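Local structure of vacuolar protein sorting-associated protein 53 (Saccharomyces cerevisiae, 3NS4) at residues G71-K82 / I115-M126. The protein acts as a subunit of the Golgi-associated retrograde protein (GARP) tethering complex in endosome-to-late-Golgi transport, represented here by its C-terminal helical domain. The protein carries 2 engineered substitutions. Residues are numbered along the deposited sequence; the frame is centred on the assembly and turned at random.
Sequences GEQLLLDLELLK and IDQLLKFIKLLM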
# COMPACT_ATOMS: atom_id res chain seq x y z
N GLY A 71 7.86 -7.95 6.38
CA GLY A 71 7.60 -7.92 4.96
C GLY A 71 7.76 -9.30 4.37
O GLY A 71 6.93 -9.76 3.58
N GLU A 72 8.80 -10.00 4.81
CA GLU A 72 9.10 -11.32 4.31
C GLU A 72 7.99 -12.32 4.60
O GLU A 72 7.65 -13.16 3.75
CB GLU A 72 10.41 -11.80 4.91
CG GLU A 72 11.03 -12.92 4.13
CD GLU A 72 12.52 -12.81 4.17
OE1 GLU A 72 13.23 -13.71 3.64
OE2 GLU A 72 12.96 -11.77 4.74
N GLN A 73 7.42 -12.23 5.79
CA GLN A 73 6.31 -13.07 6.16
C GLN A 73 5.10 -12.73 5.30
O GLN A 73 4.42 -13.63 4.83
CB GLN A 73 6.00 -12.91 7.64
CG GLN A 73 4.78 -13.69 8.07
CD GLN A 73 4.92 -15.18 7.82
OE1 GLN A 73 3.99 -15.82 7.28
NE2 GLN A 73 6.07 -15.75 8.20
N LEU A 74 4.84 -11.45 5.05
CA LEU A 74 3.69 -11.08 4.21
C LEU A 74 3.79 -11.65 2.78
O LEU A 74 2.79 -11.92 2.14
CB LEU A 74 3.51 -9.57 4.17
CG LEU A 74 3.31 -8.86 5.51
CD1 LEU A 74 3.16 -7.35 5.36
CD2 LEU A 74 2.11 -9.39 6.24
N LEU A 75 5.01 -11.84 2.30
CA LEU A 75 5.18 -12.47 1.02
C LEU A 75 4.59 -13.86 0.97
O LEU A 75 4.06 -14.25 -0.07
CB LEU A 75 6.65 -12.59 0.71
CG LEU A 75 7.35 -11.33 0.24
CD1 LEU A 75 8.76 -11.68 0.06
CD2 LEU A 75 6.72 -10.85 -1.07
N LEU A 76 4.70 -14.61 2.06
CA LEU A 76 4.15 -15.97 2.09
C LEU A 76 2.65 -15.88 2.16
O LEU A 76 1.96 -16.69 1.53
CB LEU A 76 4.76 -16.82 3.22
CG LEU A 76 6.33 -16.84 3.26
CD1 LEU A 76 6.94 -17.37 4.59
CD2 LEU A 76 7.06 -17.51 2.01
N ASP A 77 2.14 -14.88 2.89
CA ASP A 77 0.69 -14.61 2.98
C ASP A 77 0.21 -14.25 1.60
O ASP A 77 -0.75 -14.81 1.08
CB ASP A 77 0.38 -13.42 3.88
CG ASP A 77 0.71 -13.67 5.36
OD1 ASP A 77 1.47 -14.63 5.65
OD2 ASP A 77 0.23 -12.89 6.22
N LEU A 78 0.90 -13.32 0.98
CA LEU A 78 0.48 -12.89 -0.32
C LEU A 78 0.41 -14.07 -1.30
O LEU A 78 -0.48 -14.12 -2.15
CB LEU A 78 1.39 -11.80 -0.84
CG LEU A 78 0.89 -11.26 -2.17
CD1 LEU A 78 -0.51 -10.71 -2.00
CD2 LEU A 78 1.83 -10.18 -2.69
N GLU A 79 1.34 -15.02 -1.14
CA GLU A 79 1.37 -16.19 -2.00
C GLU A 79 0.10 -17.01 -1.79
O GLU A 79 -0.59 -17.33 -2.76
CB GLU A 79 2.65 -17.01 -1.76
CG GLU A 79 2.75 -18.30 -2.58
CD GLU A 79 2.60 -18.08 -4.11
OE1 GLU A 79 3.23 -17.14 -4.66
OE2 GLU A 79 1.86 -18.88 -4.76
N LEU A 80 -0.25 -17.30 -0.54
CA LEU A 80 -1.48 -18.05 -0.29
C LEU A 80 -2.69 -17.30 -0.84
O LEU A 80 -3.64 -17.91 -1.36
CB LEU A 80 -1.67 -18.32 1.18
CG LEU A 80 -0.57 -19.06 1.92
CD1 LEU A 80 -0.82 -18.99 3.40
CD2 LEU A 80 -0.45 -20.51 1.48
N LEU A 81 -2.65 -15.98 -0.76
CA LEU A 81 -3.74 -15.19 -1.24
C LEU A 81 -3.90 -15.32 -2.74
O LEU A 81 -5.02 -15.47 -3.28
CB LEU A 81 -3.50 -13.73 -0.88
CG LEU A 81 -4.75 -12.86 -1.09
CD1 LEU A 81 -5.89 -13.46 -0.27
CD2 LEU A 81 -4.49 -11.41 -0.73
N LYS A 82 -2.78 -15.25 -3.43
CA LYS A 82 -2.78 -15.39 -4.85
C LYS A 82 -3.49 -16.72 -5.23
O LYS A 82 -4.37 -16.74 -6.09
CB LYS A 82 -1.32 -15.35 -5.34
CG LYS A 82 -1.16 -15.45 -6.84
CD LYS A 82 0.28 -15.67 -7.19
CE LYS A 82 0.45 -15.64 -8.68
NZ LYS A 82 1.88 -15.57 -9.04
N ILE A 115 -2.87 -8.45 -6.80
CA ILE A 115 -1.69 -9.12 -6.29
C ILE A 115 -0.43 -8.29 -6.65
O ILE A 115 0.40 -8.01 -5.77
CB ILE A 115 -1.57 -10.50 -6.89
CG1 ILE A 115 -2.73 -11.37 -6.45
CG2 ILE A 115 -0.27 -11.15 -6.46
CD1 ILE A 115 -2.74 -11.59 -4.96
N ASP A 116 -0.29 -7.89 -7.92
CA ASP A 116 0.87 -7.08 -8.32
C ASP A 116 1.04 -5.89 -7.37
O ASP A 116 2.15 -5.65 -6.85
CB ASP A 116 0.81 -6.60 -9.78
CG ASP A 116 1.15 -7.72 -10.83
OD1 ASP A 116 1.33 -8.91 -10.46
OD2 ASP A 116 1.22 -7.41 -12.06
N GLN A 117 -0.04 -5.18 -7.10
CA GLN A 117 0.10 -4.00 -6.25
C GLN A 117 0.59 -4.37 -4.87
O GLN A 117 1.57 -3.78 -4.35
CB GLN A 117 -1.19 -3.27 -6.12
CG GLN A 117 -1.82 -2.96 -7.44
CD GLN A 117 -3.03 -2.05 -7.27
OE1 GLN A 117 -3.93 -2.04 -8.13
NE2 GLN A 117 -3.06 -1.31 -6.15
N LEU A 118 -0.08 -5.36 -4.29
CA LEU A 118 0.33 -5.80 -3.00
C LEU A 118 1.83 -6.11 -3.00
O LEU A 118 2.61 -5.63 -2.16
CB LEU A 118 -0.51 -7.02 -2.63
CG LEU A 118 -1.96 -6.64 -2.28
CD1 LEU A 118 -2.77 -7.84 -1.87
CD2 LEU A 118 -1.99 -5.58 -1.16
N LEU A 119 2.22 -6.85 -4.03
CA LEU A 119 3.60 -7.28 -4.17
C LEU A 119 4.49 -6.08 -4.14
O LEU A 119 5.43 -6.01 -3.38
CB LEU A 119 3.80 -8.13 -5.43
CG LEU A 119 5.19 -8.82 -5.54
CD1 LEU A 119 5.63 -9.59 -4.30
CD2 LEU A 119 5.32 -9.74 -6.77
N LYS A 120 4.16 -5.09 -4.92
CA LYS A 120 5.00 -3.93 -4.90
C LYS A 120 5.04 -3.28 -3.54
O LYS A 120 6.10 -2.93 -3.01
CB LYS A 120 4.50 -2.95 -5.94
CG LYS A 120 4.79 -3.43 -7.34
CD LYS A 120 3.98 -2.65 -8.31
CE LYS A 120 4.43 -2.96 -9.70
NZ LYS A 120 3.61 -2.10 -10.56
N PHE A 121 3.88 -3.14 -2.95
CA PHE A 121 3.82 -2.53 -1.68
C PHE A 121 4.73 -3.21 -0.70
O PHE A 121 5.53 -2.56 -0.02
CB PHE A 121 2.42 -2.63 -1.18
CG PHE A 121 2.24 -2.06 0.16
CD1 PHE A 121 2.82 -0.83 0.49
CD2 PHE A 121 1.43 -2.70 1.09
CE1 PHE A 121 2.65 -0.28 1.74
CE2 PHE A 121 1.25 -2.16 2.36
CZ PHE A 121 1.85 -0.93 2.68
N ILE A 122 4.63 -4.53 -0.63
CA ILE A 122 5.47 -5.28 0.29
C ILE A 122 6.94 -5.16 -0.07
O ILE A 122 7.77 -4.92 0.81
CB ILE A 122 5.11 -6.75 0.29
CG1 ILE A 122 3.69 -6.92 0.81
CG2 ILE A 122 6.12 -7.56 1.12
CD1 ILE A 122 3.08 -8.19 0.32
N LYS A 123 7.26 -5.33 -1.37
CA LYS A 123 8.66 -5.23 -1.82
C LYS A 123 9.24 -3.92 -1.31
O LYS A 123 10.40 -3.83 -0.88
CB LYS A 123 8.81 -5.31 -3.35
CG LYS A 123 8.91 -6.71 -3.91
CD LYS A 123 9.37 -6.72 -5.40
CE LYS A 123 9.75 -8.18 -5.78
NZ LYS A 123 9.83 -8.54 -7.24
N LEU A 124 8.37 -2.91 -1.32
CA LEU A 124 8.77 -1.61 -0.90
C LEU A 124 9.00 -1.58 0.58
O LEU A 124 10.00 -1.06 1.00
CB LEU A 124 7.72 -0.60 -1.28
CG LEU A 124 8.11 0.86 -1.10
CD1 LEU A 124 9.36 1.22 -1.90
CD2 LEU A 124 6.94 1.72 -1.53
N LEU A 125 8.10 -2.14 1.37
CA LEU A 125 8.39 -2.19 2.82
C LEU A 125 9.72 -2.90 3.14
O LEU A 125 10.38 -2.58 4.17
CB LEU A 125 7.27 -2.86 3.59
CG LEU A 125 5.95 -2.10 3.53
CD1 LEU A 125 4.81 -2.94 4.05
CD2 LEU A 125 6.04 -0.77 4.27
N MSE A 126 10.13 -3.83 2.28
CA MSE A 126 11.35 -4.59 2.55
C MSE A 126 12.60 -3.94 2.03
O MSE A 126 13.69 -4.47 2.19
CB MSE A 126 11.27 -5.96 1.95
CG MSE A 126 10.08 -6.77 2.38
SE MSE A 126 10.23 -8.57 1.58
CE MSE A 126 10.31 -8.09 -0.35
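Leu-78 and Ile-122 are the two knobs of this antiparallel helix pair, part of the helical bundle in the C-terminal domain of Vps53. The axes of 71-82 and 115-125 run at 163° and approach to 9.1 Å, and the side chains that meet across them are chiefly apolar. Leu-78 enters the hole formed by Ile-115, Leu-118, Leu-119 and Ile-122, its chi1 of -175° swinging CG away from the backbone N. Its two methyls divide the work: CD1 lies 3.7 Å from CD1 of Leu-118, while CD2 sits against the backbone of Leu-119. Ile-122 answers in the reverse direction, entering among Gly-71, Leu-74, Leu-75 and Leu-78; its CD1 meets CD2 of Leu-78 at 3.8 Å, and its CG2 turns to Gly-71.

Along one margin, Leu-75 spreads its methyls, CD2 on CD1 of Leu-119 at 3.6 Å and CD1 on the selenium of Met-126. Cutting this side chain back to an alanine is likely to open a gap beside Leu-119 and leave the selenomethionine end freer to move. On another side of the pair, helix 20-47 adds to the packing, with Val-40 against Leu-118 and Thr-43 against Leu-74.

The backbone takes part at both ends. Ile-115 rests its CD1 on CA of Lys-82, 3.8 Å away, and at Gly-71, where the two backbones come close, CG of Met-126 lies 3.8 Å from the glycine CA.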